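Local atomic coordinates of E3 SUMO-protein ligase SIZ1 (Saccharomyces cerevisiae, PDB entry 3I2D), a protein that acts as a SUMO E3 ligase, promoting attachment of SUMO/Smt3 to septins and PCNA. Residues E208-L211 with E212-L215; N315-K318 with N319-Q322; L277-L280 with H281-Q285. One frame throughout, in Å; residues are numbered along the deposited sequence.

Interaction 1. Residues E208-L211 with E212-L215; sequences EQLL and EKVL
L211 and L215 meet one turn apart, an i to i+4 contact within helix 207-215, just after strand 195-204. Their branch points do the touching: CG of L211 lies 4.2 Å from CG of L215, and the two side chains cross at a slant. The torsions place them there. In L211, CG swings anti to the backbone nitrogen (chi1 171°), toward the C-terminal end of the helix, whereas in L215 it stays beside the nitrogen (chi1 -62°) and settles over the preceding turn, 3.4 Å from L211 O. That same carbonyl receives the straightest of the backbone bonds between the two segments, from L215 N at 2.9 Å with an N-H...O angle of 164°. V214 N bonds to L210 O, and V214 CG2 rests 3.7 Å from this oxygen. The helix has two unlike faces. E212 and K213 are exposed, while L210, L211 and V214 are buried: L210 packs on L280, L211 on A276 and Y261, V214 on L303. L215 extends the apolar side by touching I305. This is the pattern of an amphipathic alpha-helix, here laid against helix 276-285 and strand 303-305, with the V214 side chain about 13 Å from the zinc ion.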
loop_
_atom_site.group_PDB
_atom_site.type_symbol
_atom_site.label_atom_id
_atom_site.label_comp_id
_atom_site.label_asym_id
_atom_site.label_seq_id
_atom_site.Cartn_x
_atom_site.Cartn_y
_atom_site.Cartn_z
ATOM N N GLU A 208 1.093 -3.663 -11.343
ATOM C CA GLU A 208 1.679 -4.719 -12.178
ATOM C C GLU A 208 3.120 -5.015 -11.787
ATOM O O GLU A 208 3.609 -6.115 -12.009
ATOM C CB GLU A 208 1.584 -4.384 -13.680
ATOM C CG GLU A 208 1.323 -2.932 -13.991
ATOM C CD GLU A 208 -0.123 -2.515 -13.739
ATOM O OE1 GLU A 208 -0.328 -1.391 -13.215
ATOM O OE2 GLU A 208 -1.047 -3.295 -14.083
ATOM N N GLN A 209 3.808 -4.049 -11.199
ATOM C CA GLN A 209 5.174 -4.313 -10.762
ATOM C C GLN A 209 5.086 -5.285 -9.606
ATOM O O GLN A 209 5.811 -6.262 -9.569
ATOM C CB GLN A 209 5.861 -3.062 -10.261
ATOM C CG GLN A 209 6.118 -2.021 -11.282
ATOM C CD GLN A 209 7.089 -1.006 -10.751
ATOM O OE1 GLN A 209 8.180 -1.369 -10.316
ATOM N NE2 GLN A 209 6.707 0.268 -10.769
ATOM N N LEU A 210 4.197 -5.003 -8.657
ATOM C CA LEU A 210 4.014 -5.882 -7.509
ATOM C C LEU A 210 3.542 -7.255 -7.948
ATOM O O LEU A 210 3.901 -8.249 -7.318
ATOM C CB LEU A 210 3.000 -5.308 -6.532
ATOM C CG LEU A 210 3.389 -4.061 -5.764
ATOM C CD1 LEU A 210 2.344 -3.814 -4.707
ATOM C CD2 LEU A 210 4.743 -4.235 -5.124
ATOM N N LEU A 211 2.727 -7.314 -9.006
ATOM C CA LEU A 211 2.244 -8.604 -9.517
ATOM C C LEU A 211 3.454 -9.456 -9.851
ATOM O O LEU A 211 3.448 -10.675 -9.675
ATOM C CB LEU A 211 1.411 -8.450 -10.788
ATOM C CG LEU A 211 1.088 -9.801 -11.439
ATOM C CD1 LEU A 211 0.059 -10.542 -10.593
ATOM C CD2 LEU A 211 0.558 -9.608 -12.856
ATOM N N GLU A 212 4.506 -8.811 -10.336
ATOM C CA GLU A 212 5.688 -9.556 -10.681
ATOM C C GLU A 212 6.285 -10.219 -9.452
ATOM O O GLU A 212 6.782 -11.334 -9.535
ATOM C CB GLU A 212 6.706 -8.654 -11.360
ATOM C CG GLU A 212 7.565 -9.415 -12.355
ATOM C CD GLU A 212 6.727 -10.264 -13.315
ATOM O OE1 GLU A 212 5.842 -9.698 -14.003
ATOM O OE2 GLU A 212 6.959 -11.496 -13.379
ATOM N N LYS A 213 6.234 -9.540 -8.311
ATOM C CA LYS A 213 6.765 -10.106 -7.077
ATOM C C LYS A 213 5.950 -11.323 -6.661
ATOM O O LYS A 213 6.491 -12.288 -6.124
ATOM C CB LYS A 213 6.745 -9.075 -5.958
ATOM C CG LYS A 213 7.876 -8.060 -6.033
ATOM C CD LYS A 213 7.924 -7.173 -4.789
ATOM C CE LYS A 213 7.565 -7.962 -3.518
ATOM N NZ LYS A 213 8.231 -9.303 -3.416
ATOM N N VAL A 214 4.650 -11.282 -6.911
ATOM C CA VAL A 214 3.798 -12.405 -6.568
ATOM C C VAL A 214 4.108 -13.589 -7.483
ATOM O O VAL A 214 4.207 -14.712 -7.012
ATOM C CB VAL A 214 2.297 -12.044 -6.688
ATOM C CG1 VAL A 214 1.436 -13.263 -6.375
ATOM C CG2 VAL A 214 1.956 -10.925 -5.730
ATOM N N LEU A 215 4.266 -13.348 -8.783
ATOM C CA LEU A 215 4.580 -14.433 -9.725
ATOM C C LEU A 215 5.951 -15.050 -9.468
ATOM O O LEU A 215 6.201 -16.190 -9.834
ATOM C CB LEU A 215 4.560 -13.935 -11.170
ATOM C CG LEU A 215 3.264 -13.373 -11.752
ATOM C CD1 LEU A 215 3.517 -12.978 -13.201
ATOM C CD2 LEU A 215 2.138 -14.404 -11.659
#

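Interaction 2. Residues N315-K318 with N319-Q322; sequences NCQK and NVEQ
C316, just before a type I beta turn running from Q317 to V320, packs its sulfur on V320 at the end of that turn. SG of C316 lies against CB and CG2 of V320, 3.2 Å from each, with V320 CG1 farther off at 3.7 Å. With CG1 anti to the backbone nitrogen (chi1 -169°), CG2 is left beside that nitrogen, on the side where Q317 also comes close; Q317 CB lies 3.3 Å from V320 CG2. Around the corner of the turn, the side chains of Q317 and N319 run alongside one another in the same direction. Their amide planes stand 73° apart, and the nearest approach is from N319 OD1 to Q317 CB, at 3.3 Å, a contact of an oxygen with the aliphatic part of its neighbour.

The closing bond of the turn, V320 N to Q317 O at 2.7 Å, brings these residues together. Its N-H...O angle of 178° is almost straight, although the donor sits above the carbonyl plane. Farther out, R258 reaches the same carbonyl, and that of C316, through weak hydrogen bonds. The turn lies in the loop between helix 307-313 and strand 322-326, within the predicted SP-RING zinc-finger region; C316 and V320 both pack on A333 of strand 331-333, while C316 also touches L250 and Q322 is paired through its backbone with I334.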
loop_
_atom_site.group_PDB
_atom_site.type_symbol
_atom_site.label_atom_id
_atom_site.label_comp_id
_atom_site.label_asym_id
_atom_site.label_seq_id
_atom_site.Cartn_x
_atom_site.Cartn_y
_atom_site.Cartn_z
ATOM N N ASN A 315 -6.115 -24.365 -19.041
ATOM C CA ASN A 315 -6.520 -25.558 -19.775
ATOM C C ASN A 315 -8.024 -25.749 -19.760
ATOM O O ASN A 315 -8.511 -26.878 -19.669
ATOM C CB ASN A 315 -5.860 -26.788 -19.169
ATOM C CG ASN A 315 -4.411 -26.904 -19.542
ATOM O OD1 ASN A 315 -4.061 -27.662 -20.438
ATOM N ND2 ASN A 315 -3.555 -26.142 -18.868
ATOM N N CYS A 316 -8.756 -24.645 -19.862
ATOM C CA CYS A 316 -10.207 -24.691 -19.839
ATOM C C CYS A 316 -10.780 -23.763 -20.901
ATOM O O CYS A 316 -10.126 -22.804 -21.308
ATOM C CB CYS A 316 -10.697 -24.277 -18.458
ATOM S SG CYS A 316 -12.446 -24.468 -18.214
ATOM N N GLN A 317 -11.999 -24.047 -21.350
ATOM C CA GLN A 317 -12.632 -23.224 -22.370
ATOM C C GLN A 317 -12.880 -21.812 -21.869
ATOM O O GLN A 317 -13.456 -21.612 -20.797
ATOM C CB GLN A 317 -13.944 -23.856 -22.830
ATOM C CG GLN A 317 -13.767 -25.224 -23.454
ATOM C CD GLN A 317 -14.981 -25.667 -24.240
ATOM O OE1 GLN A 317 -15.385 -25.009 -25.204
ATOM N NE2 GLN A 317 -15.573 -26.791 -23.837
ATOM N N LYS A 318 -12.437 -20.844 -22.668
ATOM C CA LYS A 318 -12.547 -19.416 -22.375
ATOM C C LYS A 318 -13.904 -18.960 -21.822
ATOM O O LYS A 318 -14.022 -17.844 -21.302
ATOM C CB LYS A 318 -12.211 -18.625 -23.646
ATOM C CG LYS A 318 -12.177 -17.111 -23.486
ATOM C CD LYS A 318 -11.901 -16.414 -24.827
ATOM C CE LYS A 318 -10.552 -16.827 -25.427
ATOM N NZ LYS A 318 -10.204 -16.049 -26.655
ATOM N N ASN A 319 -14.914 -19.821 -21.916
ATOM C CA ASN A 319 -16.255 -19.479 -21.443
ATOM C C ASN A 319 -16.771 -20.317 -20.267
ATOM O O ASN A 319 -17.910 -20.152 -19.836
ATOM C CB ASN A 319 -17.235 -19.589 -22.606
ATOM C CG ASN A 319 -17.221 -20.962 -23.227
ATOM O OD1 ASN A 319 -16.154 -21.494 -23.558
ATOM N ND2 ASN A 319 -18.402 -21.552 -23.388
ATOM N N VAL A 320 -15.947 -21.221 -19.753
ATOM C CA VAL A 320 -16.356 -22.043 -18.619
ATOM C C VAL A 320 -16.232 -21.154 -17.387
ATOM O O VAL A 320 -15.256 -20.414 -17.259
ATOM C CB VAL A 320 -15.431 -23.259 -18.445
ATOM C CG1 VAL A 320 -16.027 -24.226 -17.448
ATOM C CG2 VAL A 320 -15.199 -23.929 -19.784
ATOM N N GLU A 321 -17.205 -21.209 -16.484
ATOM C CA GLU A 321 -17.137 -20.363 -15.299
ATOM C C GLU A 321 -17.005 -21.134 -14.005
ATOM O O GLU A 321 -16.736 -20.558 -12.954
ATOM C CB GLU A 321 -18.352 -19.433 -15.232
ATOM C CG GLU A 321 -18.336 -18.330 -16.294
ATOM C CD GLU A 321 -19.500 -17.359 -16.157
ATOM O OE1 GLU A 321 -19.555 -16.377 -16.935
ATOM O OE2 GLU A 321 -20.356 -17.580 -15.270
ATOM N N GLN A 322 -17.204 -22.442 -14.077
ATOM C CA GLN A 322 -17.062 -23.280 -12.899
ATOM C C GLN A 322 -16.465 -24.608 -13.275
ATOM O O GLN A 322 -16.498 -25.013 -14.437
ATOM C CB GLN A 322 -18.402 -23.522 -12.226
ATOM C CG GLN A 322 -19.002 -22.298 -11.605
ATOM C CD GLN A 322 -20.336 -22.597 -10.980
ATOM O OE1 GLN A 322 -21.261 -23.067 -11.653
ATOM N NE2 GLN A 322 -20.450 -22.335 -9.680
#

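Interaction 3. Residues L277-L280 with H281-Q285; sequences LWFL and HSQLQ
Q283 OE1 accepts hydrogen bonds from the backbone nitrogens of both T288 and W289, and this double grip anchors a side chain that packs on the ring of F279, four residues back. Q283 bends at chi2 (-48°), so that CG sits over the face and the amide lies above the rim, by CE1 and CZ. CG supplies a CH-pi contact, 3.9 Å from the ring centroid and 17° off the normal, while NE2 lies 3.5 Å from F279 CE1; amide and ring planes differ by 25°. The two residues are also tied along the backbone, Q283 N to F279 O at 2.8 Å. Helix 276-285 is a helix of the SP-RING zinc finger, and F279 is buried near the zinc site: its side chain is about 6 Å from that of C291, a zinc ligand, and about 9 Å from the zinc ion, and its ring also meets F274. On another face of the helix, L277 and H281 lie alongside each other. L277 CD1 is 3.8 Å from H281 CD2, with L277 CG in the imidazole plane at the ring's edge. H281 NE2 is hydrogen-bonded to E208 OE2 of helix 207-215, which would help set the turn of the imidazole. Between these faces, S282 N bonds to W278 O at 2.8 Å.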
loop_
_atom_site.group_PDB
_atom_site.type_symbol
_atom_site.label_atom_id
_atom_site.label_comp_id
_atom_site.label_asym_id
_atom_site.label_seq_id
_atom_site.Cartn_x
_atom_site.Cartn_y
_atom_site.Cartn_z
ATOM N N LEU A 277 -3.977 -9.531 -9.877
ATOM C CA LEU A 277 -3.891 -8.225 -10.497
ATOM C C LEU A 277 -4.990 -7.316 -9.983
ATOM O O LEU A 277 -4.727 -6.149 -9.675
ATOM C CB LEU A 277 -3.961 -8.319 -12.026
ATOM C CG LEU A 277 -3.678 -6.960 -12.665
ATOM C CD1 LEU A 277 -2.320 -6.424 -12.210
ATOM C CD2 LEU A 277 -3.724 -7.104 -14.154
ATOM N N TRP A 278 -6.211 -7.841 -9.885
ATOM C CA TRP A 278 -7.312 -7.027 -9.403
ATOM C C TRP A 278 -7.143 -6.765 -7.929
ATOM O O TRP A 278 -7.387 -5.659 -7.461
ATOM C CB TRP A 278 -8.671 -7.685 -9.657
ATOM C CG TRP A 278 -9.163 -7.515 -11.077
ATOM C CD1 TRP A 278 -8.918 -8.338 -12.133
ATOM C CD2 TRP A 278 -9.963 -6.439 -11.587
ATOM N NE1 TRP A 278 -9.516 -7.851 -13.273
ATOM C CE2 TRP A 278 -10.165 -6.686 -12.967
ATOM C CE3 TRP A 278 -10.531 -5.293 -11.013
ATOM C CZ2 TRP A 278 -10.911 -5.828 -13.785
ATOM C CZ3 TRP A 278 -11.274 -4.441 -11.825
ATOM C CH2 TRP A 278 -11.457 -4.715 -13.199
ATOM N N PHE A 279 -6.721 -7.774 -7.184
ATOM C CA PHE A 279 -6.529 -7.563 -5.769
ATOM C C PHE A 279 -5.612 -6.353 -5.534
ATOM O O PHE A 279 -5.884 -5.504 -4.679
ATOM C CB PHE A 279 -5.909 -8.799 -5.131
ATOM C CG PHE A 279 -5.611 -8.634 -3.673
ATOM C CD1 PHE A 279 -6.639 -8.604 -2.739
ATOM C CD2 PHE A 279 -4.299 -8.495 -3.229
ATOM C CE1 PHE A 279 -6.366 -8.441 -1.369
ATOM C CE2 PHE A 279 -4.011 -8.330 -1.865
ATOM C CZ PHE A 279 -5.051 -8.303 -0.934
ATOM N N LEU A 280 -4.532 -6.275 -6.308
ATOM C CA LEU A 280 -3.545 -5.209 -6.162
ATOM C C LEU A 280 -4.017 -3.848 -6.635
ATOM O O LEU A 280 -3.584 -2.830 -6.104
ATOM C CB LEU A 280 -2.254 -5.613 -6.875
ATOM C CG LEU A 280 -1.478 -6.724 -6.167
ATOM C CD1 LEU A 280 -0.537 -7.416 -7.134
ATOM C CD2 LEU A 280 -0.711 -6.126 -5.009
ATOM N N HIS A 281 -4.892 -3.830 -7.637
ATOM C CA HIS A 281 -5.451 -2.577 -8.142
ATOM C C HIS A 281 -6.519 -2.116 -7.161
ATOM O O HIS A 281 -6.788 -0.936 -7.044
ATOM C CB HIS A 281 -6.060 -2.777 -9.530
ATOM C CG HIS A 281 -5.104 -2.490 -10.643
ATOM N ND1 HIS A 281 -4.817 -1.210 -11.062
ATOM C CD2 HIS A 281 -4.315 -3.314 -11.374
ATOM C CE1 HIS A 281 -3.889 -1.255 -12.003
ATOM N NE2 HIS A 281 -3.567 -2.518 -12.211
ATOM N N SER A 282 -7.125 -3.069 -6.462
ATOM C CA SER A 282 -8.135 -2.786 -5.460
ATOM C C SER A 282 -7.453 -2.233 -4.203
ATOM O O SER A 282 -7.924 -1.275 -3.607
ATOM C CB SER A 282 -8.876 -4.057 -5.093
ATOM O OG SER A 282 -9.901 -3.741 -4.177
ATOM N N GLN A 283 -6.344 -2.841 -3.800
ATOM C CA GLN A 283 -5.621 -2.367 -2.625
ATOM C C GLN A 283 -5.071 -0.951 -2.839
ATOM O O GLN A 283 -5.056 -0.134 -1.915
ATOM C CB GLN A 283 -4.467 -3.329 -2.267
ATOM C CG GLN A 283 -4.933 -4.668 -1.743
ATOM C CD GLN A 283 -5.997 -4.520 -0.663
ATOM O OE1 GLN A 283 -5.764 -3.902 0.367
ATOM N NE2 GLN A 283 -7.174 -5.082 -0.906
ATOM N N LEU A 284 -4.630 -0.650 -4.058
ATOM C CA LEU A 284 -4.077 0.668 -4.315
ATOM C C LEU A 284 -5.117 1.747 -4.099
ATOM O O LEU A 284 -4.794 2.828 -3.636
ATOM C CB LEU A 284 -3.523 0.762 -5.733
ATOM C CG LEU A 284 -3.191 2.189 -6.174
ATOM C CD1 LEU A 284 -2.045 2.756 -5.336
ATOM C CD2 LEU A 284 -2.855 2.182 -7.644
ATOM N N GLN A 285 -6.371 1.455 -4.424
ATOM C CA GLN A 285 -7.440 2.423 -4.258
ATOM C C GLN A 285 -8.043 2.389 -2.856
ATOM O O GLN A 285 -8.322 3.430 -2.253
ATOM C CB GLN A 285 -8.565 2.146 -5.249
ATOM C CG GLN A 285 -8.179 2.211 -6.708
ATOM C CD GLN A 285 -7.491 3.498 -7.074
ATOM O OE1 GLN A 285 -7.818 4.560 -6.561
ATOM N NE2 GLN A 285 -6.532 3.407 -7.975
#

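Three short-range contacts illustrate how local chemistry follows position. Interactions 1 and 3 are both partly buried i to i+4 pairings on neighbouring helices, 207-215 and 276-285, with centres 12 Å apart. The two helices pack together directly, L211 N lying 3.8 Å from L280 CD1. Yet the first is leucine against leucine, whereas the third, nearer the zinc, sets a glutamine CG over an aromatic ring and a leucine beside an imidazole. Interaction 2 lies at the surface, its centre 24 Å from either of the others, and relies on one turn-closing backbone bond instead of successive helical ones, with V320 its single buried residue.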